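Local coordinates for protein probable transcriptional regulator (Rhodococcus jostii, PDB 3ON2) that probably binds cis-regulatory DNA as a transcription factor of the TetR family, with an N-terminal helix-turn-helix domain and a helical ligand-binding C-terminal domain, at residues 58-63 with 108-113. Sequence-based numbering, arbitrary orientation.
Sequences ALLDAL and LALMYG
Leu110 reaches from one helix to the other and sets its two methyl groups against Leu60 and Leu63, a mainly apolar meeting of side chains that carries the contact between 58-63 and 108-113. Leu110 CD2 does most of the touching, lying 3.7 Å from Leu63 CB and 4.0 Å from Leu63 CD1. The side chains of Leu63 and Leu110 cross at about a right angle. Leu110 holds CG opposite its backbone N (chi1 175°), an extended setting that carries both methyls toward helix 56-81. Leu110 CD1 comes within 4.3 Å of Leu60 CD2, a looser approach, while Leu110 CD2 also lies 4.2 Å from the backbone O of Leu60. Leu60 and Leu63 are one helical turn apart, and the tip of Leu110 bridges them.

No hydrogen bond joins the two segments directly; their nearest CA atoms, those of Leu63 and Met111, are 7.6 Å apart. Asp61 OD1 accepts hydrogen bonds from Gln57 and from Asn114, the latter adding a polar tie between the same two helices.

All three leucines are buried. The contact joins the start of helix 56-81, which follows the predicted helix-turn-helix, to helix 105-115 of the C-terminal domain, a junction between DNA-binding and ligand-binding parts as in TetR-family regulators. Leu63 also packs on Leu18 and Ala21 of helix 13-28, and Leu60 on Leu33, whereas Tyr112 on helix 105-115 belongs to the pocket occupied by a polyether, and its OH is hydrogen-bonded to the OH of Tyr97 on helix 86-103.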
loop_
_atom_site.group_PDB
_atom_site.type_symbol
_atom_site.label_atom_id
_atom_site.label_comp_id
_atom_site.label_asym_id
_atom_site.label_seq_id
_atom_site.Cartn_x
_atom_site.Cartn_y
_atom_site.Cartn_z
ATOM N N ALA A 58 3.660 19.285 0.377
ATOM C CA ALA A 58 4.551 18.590 1.306
ATOM C C ALA A 58 3.739 17.626 2.196
ATOM O O ALA A 58 4.165 16.510 2.464
ATOM C CB ALA A 58 5.339 19.583 2.145
ATOM N N LEU A 59 2.559 18.059 2.626
ATOM C CA LEU A 59 1.641 17.170 3.347
ATOM C C LEU A 59 1.231 15.915 2.537
ATOM O O LEU A 59 1.268 14.762 3.056
ATOM C CB LEU A 59 0.387 17.938 3.787
ATOM C CG LEU A 59 -0.686 17.074 4.459
ATOM C CD1 LEU A 59 -0.160 16.540 5.787
ATOM C CD2 LEU A 59 -1.952 17.911 4.675
ATOM N N LEU A 60 0.852 16.125 1.275
ATOM C CA LEU A 60 0.385 15.005 0.438
ATOM C C LEU A 60 1.513 14.019 0.155
ATOM O O LEU A 60 1.286 12.798 0.158
ATOM C CB LEU A 60 -0.231 15.479 -0.879
ATOM C CG LEU A 60 -1.399 16.447 -0.808
ATOM C CD1 LEU A 60 -1.762 16.957 -2.189
ATOM C CD2 LEU A 60 -2.607 15.763 -0.120
ATOM N N ASP A 61 2.714 14.559 -0.100
ATOM C CA ASP A 61 3.908 13.744 -0.333
ATOM C C ASP A 61 4.204 12.887 0.913
ATOM O O ASP A 61 4.551 11.714 0.784
ATOM C CB ASP A 61 5.125 14.628 -0.648
ATOM C CG ASP A 61 5.062 15.293 -2.047
ATOM O OD1 ASP A 61 4.154 14.976 -2.867
ATOM O OD2 ASP A 61 5.963 16.128 -2.332
ATOM N N ALA A 62 4.075 13.491 2.102
ATOM C CA ALA A 62 4.276 12.798 3.380
ATOM C C ALA A 62 3.261 11.675 3.606
ATOM O O ALA A 62 3.646 10.594 4.036
ATOM C CB ALA A 62 4.263 13.783 4.557
ATOM N N LEU A 63 1.986 11.928 3.303
ATOM C CA LEU A 63 0.933 10.905 3.387
ATOM C C LEU A 63 1.183 9.745 2.436
ATOM O O LEU A 63 1.092 8.568 2.816
ATOM C CB LEU A 63 -0.419 11.527 3.030
ATOM C CG LEU A 63 -1.115 12.297 4.145
ATOM C CD1 LEU A 63 -2.273 13.147 3.576
ATOM C CD2 LEU A 63 -1.630 11.309 5.193
ATOM N N LEU A 108 -4.649 4.701 -0.530
ATOM C CA LEU A 108 -4.058 3.989 -1.642
ATOM C C LEU A 108 -4.204 4.755 -2.978
ATOM O O LEU A 108 -3.223 4.866 -3.757
ATOM C CB LEU A 108 -4.638 2.563 -1.719
ATOM C CG LEU A 108 -3.918 1.603 -2.663
ATOM C CD1 LEU A 108 -2.662 1.025 -2.024
ATOM C CD2 LEU A 108 -4.866 0.507 -3.146
ATOM N N ALA A 109 -5.402 5.302 -3.241
ATOM C CA ALA A 109 -5.584 6.203 -4.400
ATOM C C ALA A 109 -4.572 7.363 -4.390
ATOM O O ALA A 109 -3.966 7.677 -5.441
ATOM C CB ALA A 109 -6.996 6.732 -4.452
ATOM N N LEU A 110 -4.383 7.995 -3.223
ATOM C CA LEU A 110 -3.416 9.081 -3.094
ATOM C C LEU A 110 -1.981 8.594 -3.367
ATOM O O LEU A 110 -1.226 9.237 -4.102
ATOM C CB LEU A 110 -3.530 9.773 -1.725
ATOM C CG LEU A 110 -2.490 10.870 -1.411
ATOM C CD1 LEU A 110 -2.590 12.079 -2.349
ATOM C CD2 LEU A 110 -2.646 11.341 0.042
HETATM N N MSE A 111 -1.616 7.460 -2.775
HETATM C CA MSE A 111 -0.297 6.857 -2.947
HETATM C C MSE A 111 0.045 6.708 -4.422
HETATM O O MSE A 111 1.074 7.202 -4.861
HETATM C CB MSE A 111 -0.251 5.487 -2.284
HETATM C CG MSE A 111 -0.126 5.557 -0.776
HETATM SE SE MSE A 111 -0.664 3.880 0.058
HETATM C CE MSE A 111 0.590 2.570 -0.722
ATOM N N TYR A 112 -0.835 6.047 -5.177
ATOM C CA TYR A 112 -0.613 5.811 -6.599
ATOM C C TYR A 112 -0.697 7.070 -7.474
ATOM O O TYR A 112 0.091 7.220 -8.397
ATOM C CB TYR A 112 -1.554 4.714 -7.111
ATOM C CG TYR A 112 -1.317 3.361 -6.472
ATOM C CD1 TYR A 112 -0.075 3.010 -5.997
ATOM C CD2 TYR A 112 -2.343 2.430 -6.364
ATOM C CE1 TYR A 112 0.141 1.771 -5.423
ATOM C CE2 TYR A 112 -2.135 1.199 -5.807
ATOM C CZ TYR A 112 -0.892 0.871 -5.320
ATOM O OH TYR A 112 -0.669 -0.365 -4.746
ATOM N N GLY A 113 -1.626 7.970 -7.163
ATOM C CA GLY A 113 -1.800 9.217 -7.908
ATOM C C GLY A 113 -0.603 10.131 -7.722
ATOM O O GLY A 113 -0.170 10.795 -8.658
#